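Local coordinates for protein endo-alpha-mannosidase (Bacteroides thetaiotaomicron, PDB 4ACY) that hydrolyses internal alpha-mannosidic linkages as a family 99 glycoside hydrolase, an endo-acting enzyme of the kind that trims N-glycans, at residues A[305-310]-A[362-367]; A[167-172]-A[218-223]. One frame throughout, in Å; residues are numbered along the deposited sequence.

Contact 1. Residues A[305-310]-A[362-367]; sequences KYYDDM and IRTAYW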
loop_
_atom_site.group_PDB
_atom_site.type_symbol
_atom_site.label_atom_id
_atom_site.label_comp_id
_atom_site.label_asym_id
_atom_site.label_seq_id
_atom_site.Cartn_x
_atom_site.Cartn_y
_atom_site.Cartn_z
ATOM N N LYS A 305 12.245 -7.274 14.798
ATOM C CA LYS A 305 13.578 -7.055 14.222
ATOM C C LYS A 305 13.553 -6.834 12.708
ATOM O O LYS A 305 14.312 -6.021 12.180
ATOM C CB LYS A 305 14.528 -8.206 14.562
ATOM C CG LYS A 305 15.966 -7.910 14.148
ATOM C CD LYS A 305 16.908 -9.061 14.491
ATOM C CE LYS A 305 18.349 -8.689 14.158
ATOM N NZ LYS A 305 18.595 -8.643 12.685
ATOM N N TYR A 306 12.687 -7.573 12.024
ATOM C CA TYR A 306 12.595 -7.475 10.574
ATOM C C TYR A 306 12.178 -6.061 10.183
ATOM O O TYR A 306 12.796 -5.440 9.320
ATOM C CB TYR A 306 11.587 -8.491 10.062
ATOM C CG TYR A 306 11.442 -8.487 8.555
ATOM C CD1 TYR A 306 10.526 -7.650 7.937
ATOM C CD2 TYR A 306 12.225 -9.323 7.756
ATOM C CE1 TYR A 306 10.380 -7.635 6.545
ATOM C CE2 TYR A 306 12.084 -9.328 6.366
ATOM C CZ TYR A 306 11.161 -8.481 5.773
ATOM O OH TYR A 306 10.992 -8.485 4.409
ATOM N N TYR A 307 11.142 -5.557 10.850
ATOM C CA TYR A 307 10.637 -4.213 10.599
ATOM C C TYR A 307 11.712 -3.170 10.905
ATOM O O TYR A 307 11.956 -2.284 10.105
ATOM C CB TYR A 307 9.422 -3.970 11.476
ATOM C CG TYR A 307 8.523 -2.809 11.097
ATOM C CD1 TYR A 307 8.248 -2.502 9.753
ATOM C CD2 TYR A 307 7.884 -2.057 12.097
ATOM C CE1 TYR A 307 7.387 -1.457 9.408
ATOM C CE2 TYR A 307 7.014 -1.007 11.760
ATOM C CZ TYR A 307 6.767 -0.719 10.421
ATOM O OH TYR A 307 5.905 0.305 10.068
ATOM N N ASP A 308 12.338 -3.281 12.077
ATOM C CA ASP A 308 13.439 -2.377 12.445
ATOM C C ASP A 308 14.519 -2.310 11.385
ATOM O O ASP A 308 14.950 -1.225 11.005
ATOM C CB ASP A 308 14.097 -2.802 13.759
ATOM C CG ASP A 308 13.237 -2.557 14.970
ATOM O OD1 ASP A 308 12.138 -1.949 14.870
ATOM O OD2 ASP A 308 13.667 -3.015 16.055
ATOM N N ASP A 309 14.992 -3.467 10.931
ATOM C CA ASP A 309 16.065 -3.505 9.936
ATOM C C ASP A 309 15.654 -2.830 8.620
ATOM O O ASP A 309 16.422 -2.061 8.017
ATOM C CB ASP A 309 16.498 -4.956 9.665
ATOM C CG ASP A 309 17.289 -5.582 10.824
ATOM O OD1 ASP A 309 17.793 -4.862 11.711
ATOM O OD2 ASP A 309 17.438 -6.822 10.839
HETATM N N MSE A 310 14.432 -3.120 8.182
HETATM C CA MSE A 310 13.958 -2.607 6.901
HETATM C C MSE A 310 13.698 -1.098 6.974
HETATM O O MSE A 310 14.057 -0.355 6.053
HETATM C CB MSE A 310 12.701 -3.355 6.438
HETATM C CG MSE A 310 12.416 -3.181 4.954
HETATM SE SE MSE A 310 11.142 -4.507 4.354
HETATM C CE MSE A 310 11.401 -4.334 2.432
ATOM N N ILE A 362 2.889 1.157 17.525
ATOM C CA ILE A 362 3.876 1.781 18.419
ATOM C C ILE A 362 5.249 1.914 17.776
ATOM O O ILE A 362 5.867 2.984 17.816
ATOM C CB ILE A 362 3.996 0.976 19.753
ATOM C CG1 ILE A 362 2.644 0.962 20.477
ATOM C CG2 ILE A 362 5.104 1.541 20.635
ATOM C CD1 ILE A 362 2.536 -0.084 21.617
ATOM N N ARG A 363 5.721 0.826 17.169
ATOM C CA ARG A 363 7.058 0.796 16.587
ATOM C C ARG A 363 7.150 1.666 15.324
ATOM O O ARG A 363 8.208 2.231 15.027
ATOM C CB ARG A 363 7.479 -0.649 16.304
ATOM C CG ARG A 363 8.974 -0.862 16.092
ATOM C CD ARG A 363 9.775 -0.433 17.325
ATOM N NE ARG A 363 11.186 -0.765 17.196
ATOM C CZ ARG A 363 12.135 -0.303 18.016
ATOM N NH1 ARG A 363 11.826 0.527 19.013
ATOM N NH2 ARG A 363 13.388 -0.664 17.835
ATOM N N THR A 364 6.048 1.760 14.577
ATOM C CA THR A 364 5.970 2.694 13.449
ATOM C C THR A 364 6.186 4.151 13.903
ATOM O O THR A 364 6.983 4.877 13.302
ATOM C CB THR A 364 4.635 2.563 12.685
ATOM O OG1 THR A 364 4.536 1.239 12.142
ATOM C CG2 THR A 364 4.572 3.570 11.520
ATOM N N ALA A 365 5.496 4.551 14.970
ATOM C CA ALA A 365 5.655 5.894 15.542
ATOM C C ALA A 365 7.114 6.190 15.877
ATOM O O ALA A 365 7.594 7.292 15.610
ATOM C CB ALA A 365 4.781 6.067 16.776
ATOM N N TYR A 366 7.805 5.200 16.455
ATOM C CA TYR A 366 9.239 5.279 16.744
ATOM C C TYR A 366 10.060 5.552 15.487
ATOM O O TYR A 366 10.905 6.445 15.461
ATOM C CB TYR A 366 9.721 3.981 17.407
ATOM C CG TYR A 366 11.213 3.920 17.535
ATOM C CD1 TYR A 366 11.858 4.562 18.588
ATOM C CD2 TYR A 366 11.991 3.242 16.590
ATOM C CE1 TYR A 366 13.235 4.524 18.703
ATOM C CE2 TYR A 366 13.373 3.202 16.689
ATOM C CZ TYR A 366 13.985 3.841 17.760
ATOM O OH TYR A 366 15.345 3.807 17.885
ATOM N N TRP A 367 9.813 4.772 14.443
ATOM C CA TRP A 367 10.534 4.935 13.185
ATOM C C TRP A 367 10.196 6.234 12.453
ATOM O O TRP A 367 11.077 6.854 11.852
ATOM C CB TRP A 367 10.315 3.710 12.291
ATOM C CG TRP A 367 11.137 2.576 12.802
ATOM C CD1 TRP A 367 10.690 1.385 13.296
ATOM C CD2 TRP A 367 12.559 2.553 12.914
ATOM N NE1 TRP A 367 11.753 0.606 13.694
ATOM C CE2 TRP A 367 12.914 1.300 13.472
ATOM C CE3 TRP A 367 13.572 3.464 12.590
ATOM C CZ2 TRP A 367 14.238 0.942 13.732
ATOM C CZ3 TRP A 367 14.901 3.098 12.838
ATOM C CH2 TRP A 367 15.215 1.848 13.399
#

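Contact 2. Residues A[167-172]-A[218-223]; sequences NIQYIV and TKYDGL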
loop_
_atom_site.group_PDB
_atom_site.type_symbol
_atom_site.label_atom_id
_atom_site.label_comp_id
_atom_site.label_asym_id
_atom_site.label_seq_id
_atom_site.Cartn_x
_atom_site.Cartn_y
_atom_site.Cartn_z
ATOM N N ASN A 167 -9.518 7.591 -14.706
ATOM C CA ASN A 167 -9.527 7.390 -13.254
ATOM C C ASN A 167 -8.923 8.531 -12.459
ATOM O O ASN A 167 -9.429 8.867 -11.383
ATOM C CB ASN A 167 -8.871 6.065 -12.878
ATOM C CG ASN A 167 -9.835 4.911 -13.000
ATOM O OD1 ASN A 167 -10.564 4.602 -12.063
ATOM N ND2 ASN A 167 -9.876 4.295 -14.180
ATOM N N ILE A 168 -7.843 9.113 -12.980
ATOM C CA ILE A 168 -7.270 10.320 -12.394
ATOM C C ILE A 168 -8.325 11.421 -12.421
ATOM O O ILE A 168 -8.531 12.109 -11.427
ATOM C CB ILE A 168 -5.968 10.772 -13.116
ATOM C CG1 ILE A 168 -4.875 9.711 -12.959
ATOM C CG2 ILE A 168 -5.483 12.135 -12.579
ATOM C CD1 ILE A 168 -3.718 9.865 -13.946
ATOM N N GLN A 169 -9.020 11.561 -13.552
ATOM C CA GLN A 169 -10.041 12.597 -13.672
ATOM C C GLN A 169 -11.146 12.372 -12.659
ATOM O O GLN A 169 -11.580 13.310 -12.008
ATOM C CB GLN A 169 -10.641 12.637 -15.071
ATOM C CG GLN A 169 -9.671 12.997 -16.166
ATOM C CD GLN A 169 -10.288 12.797 -17.538
ATOM O OE1 GLN A 169 -11.413 13.230 -17.781
ATOM N NE2 GLN A 169 -9.561 12.149 -18.440
ATOM N N TYR A 170 -11.592 11.122 -12.521
ATOM C CA TYR A 170 -12.624 10.812 -11.548
ATOM C C TYR A 170 -12.171 11.149 -10.122
ATOM O O TYR A 170 -12.914 11.762 -9.354
ATOM C CB TYR A 170 -13.089 9.345 -11.616
ATOM C CG TYR A 170 -14.189 9.100 -10.606
ATOM C CD1 TYR A 170 -15.529 9.352 -10.926
ATOM C CD2 TYR A 170 -13.888 8.691 -9.301
ATOM C CE1 TYR A 170 -16.531 9.162 -9.984
ATOM C CE2 TYR A 170 -14.885 8.505 -8.359
ATOM C CZ TYR A 170 -16.203 8.742 -8.707
ATOM O OH TYR A 170 -17.178 8.563 -7.761
ATOM N N ILE A 171 -10.954 10.740 -9.783
ATOM C CA ILE A 171 -10.430 10.919 -8.434
ATOM C C ILE A 171 -10.295 12.411 -8.106
ATOM O O ILE A 171 -10.748 12.862 -7.056
ATOM C CB ILE A 171 -9.092 10.165 -8.259
ATOM C CG1 ILE A 171 -9.357 8.648 -8.187
ATOM C CG2 ILE A 171 -8.327 10.655 -7.024
ATOM C CD1 ILE A 171 -8.111 7.772 -8.389
ATOM N N VAL A 172 -9.686 13.165 -9.018
ATOM C CA VAL A 172 -9.492 14.606 -8.822
ATOM C C VAL A 172 -10.839 15.349 -8.782
ATOM O O VAL A 172 -11.055 16.186 -7.913
ATOM C CB VAL A 172 -8.542 15.218 -9.886
ATOM C CG1 VAL A 172 -8.512 16.745 -9.805
ATOM C CG2 VAL A 172 -7.111 14.666 -9.728
ATOM N N THR A 218 -2.474 20.305 -16.738
ATOM C CA THR A 218 -3.918 20.352 -16.621
ATOM C C THR A 218 -4.222 20.314 -15.133
ATOM O O THR A 218 -3.318 20.149 -14.317
ATOM C CB THR A 218 -4.598 19.137 -17.297
ATOM O OG1 THR A 218 -4.386 17.963 -16.494
ATOM C CG2 THR A 218 -4.042 18.902 -18.683
ATOM N N LYS A 219 -5.495 20.447 -14.775
ATOM C CA LYS A 219 -5.908 20.334 -13.390
ATOM C C LYS A 219 -5.728 18.898 -12.863
ATOM O O LYS A 219 -5.934 18.650 -11.677
ATOM C CB LYS A 219 -7.373 20.752 -13.242
ATOM C CG LYS A 219 -8.357 19.725 -13.792
ATOM C CD LYS A 219 -9.803 20.108 -13.505
ATOM C CE LYS A 219 -10.174 19.900 -12.034
ATOM N NZ LYS A 219 -11.642 20.114 -11.858
ATOM N N TYR A 220 -5.366 17.981 -13.762
ATOM C CA TYR A 220 -5.200 16.547 -13.439
ATOM C C TYR A 220 -3.733 16.151 -13.274
ATOM O O TYR A 220 -3.381 14.953 -13.215
ATOM C CB TYR A 220 -5.905 15.679 -14.491
ATOM C CG TYR A 220 -7.365 16.004 -14.558
ATOM C CD1 TYR A 220 -8.179 15.836 -13.440
ATOM C CD2 TYR A 220 -7.931 16.534 -15.717
ATOM C CE1 TYR A 220 -9.531 16.169 -13.473
ATOM C CE2 TYR A 220 -9.284 16.865 -15.763
ATOM C CZ TYR A 220 -10.074 16.682 -14.639
ATOM O OH TYR A 220 -11.412 17.008 -14.682
ATOM N N ASP A 221 -2.864 17.158 -13.187
ATOM C CA ASP A 221 -1.444 16.901 -13.035
ATOM C C ASP A 221 -1.162 16.485 -11.590
ATOM O O ASP A 221 -1.995 16.666 -10.699
ATOM C CB ASP A 221 -0.615 18.147 -13.412
ATOM C CG ASP A 221 0.773 17.798 -13.897
ATOM O OD1 ASP A 221 1.207 16.638 -13.721
ATOM O OD2 ASP A 221 1.450 18.676 -14.460
ATOM N N GLY A 222 0.019 15.935 -11.362
ATOM C CA GLY A 222 0.404 15.517 -10.024
ATOM C C GLY A 222 1.710 14.773 -10.089
ATOM O O GLY A 222 2.492 14.956 -11.016
ATOM N N LEU A 223 1.948 13.947 -9.080
ATOM C CA LEU A 223 3.166 13.173 -8.999
ATOM C C LEU A 223 2.762 11.721 -9.174
ATOM O O LEU A 223 1.990 11.179 -8.383
ATOM C CB LEU A 223 3.835 13.378 -7.641
ATOM C CG LEU A 223 4.423 14.770 -7.352
ATOM C CD1 LEU A 223 4.671 14.914 -5.863
ATOM C CD2 LEU A 223 5.704 15.060 -8.153
#

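Contact 1. Residues A[305-310]-A[362-367]
Asp308 meets Arg363 and Trp367 with its carboxylate, its side chain crossing each of them at about a right angle. Arg363 approaches side-on, NE reaching OD1 of Asp308 at 2.8 Å and NH2 reaching OD2 at 3.0 Å, both acceptors close to the guanidinium plane although that plane is turned 50° from the carboxylate. NE arrives on the syn side of OD1. The same oxygen takes a second bond from above the carboxylate plane: Trp367 NE1 lies 2.8 Å from Asp308 OD1, and that oxygen sits almost exactly in the plane of the indole. Arg363 CG stands anti to the backbone N (chi1 -163°), 3.6 Å from Asp308 OD1, and the chain bends at chi2 before NE reaches that oxygen. The two segments belong to the last two helices of a (beta/alpha)8 barrel, 305-316 and 359-376, which run nearly parallel here with axes 11.0 Å apart. An alanine in place of Asp308 would probably leave the arginine charge without this mate and the indole N-H without its acceptor. Tyr307 presents its ring face to the edge of Trp367, with the planes 78° apart. Tyr307 OH donates to Thr364 OG1 at 2.7 Å, and that threonine oxygen is bonded in turn to Tyr360 O, one turn back.

Contact 2. Residues A[167-172]-A[218-223]
Tyr220 lays its ring across Gln169 and against Val172, joining helix 161-175 of the (beta/alpha)8 barrel to the loop that leads into barrel strand 223-227. The aliphatic part of Gln169 covers one ring face: CG, anti to the carbonyl carbon (chi1 -63°), which puts it over the ring, stands 3.8 Å from the centroid of the Tyr220 ring and only 7° off its normal, a CH-pi contact in which the two side chains cross at about a right angle. Val172 comes at the rim instead, its CB in the ring plane and 3.6 Å from Tyr220 CD1. Nearer the backbone, Ile168 CG2 packs 4.0 Å from Tyr220 CB, the two side chains sliding past each other in opposite directions. No hydrogen bond links the two segments; the ring is held across the contact by carbon contacts. On the face opposite Gln169, CG of Lys219 sits 3.5 Å above the plane of the Tyr220 ring, over its centre, so the ring is sandwiched between two aliphatic chains. The phenol end is fixed by a hydrogen bond between Tyr220 OH and Asp173 OD1, on the same helix just beyond Val172. A type I beta turn from Thr218 to Asp221 sets the backbone, and Thr218 OG1 accepts from Tyr220 N at 2.9 Å in an ST turn. Asp221 forms a salt bridge with Arg216 and also accepts from Gly222 N. Buried by the contact, Tyr220 O has no polar partner in the model and lies 3.6 Å from Ile168 CG2.

How the contacts relate
Contacts 1 and 2 lie on opposite sides of the chain's centre, their own centres about 33 Å apart and their nearest atoms about 20 Å apart, so neither touches the other. Contact 2 comes first along the chain and closes before contact 1 opens. Both belong to one barrel of eight parallel strands: 167-172 lies on the helix between strands 148-153 and 189-192, while the loop segment 218-223 leads into strand 223-227, whereas contact 1 joins the helix between strands 276-281 and 322-324 to the helix after the last strand. They therefore tie together separate parts of the barrel's outer layer, contact 1 helix to helix and contact 2 helix to loop, with all four segments inside the family 99 range.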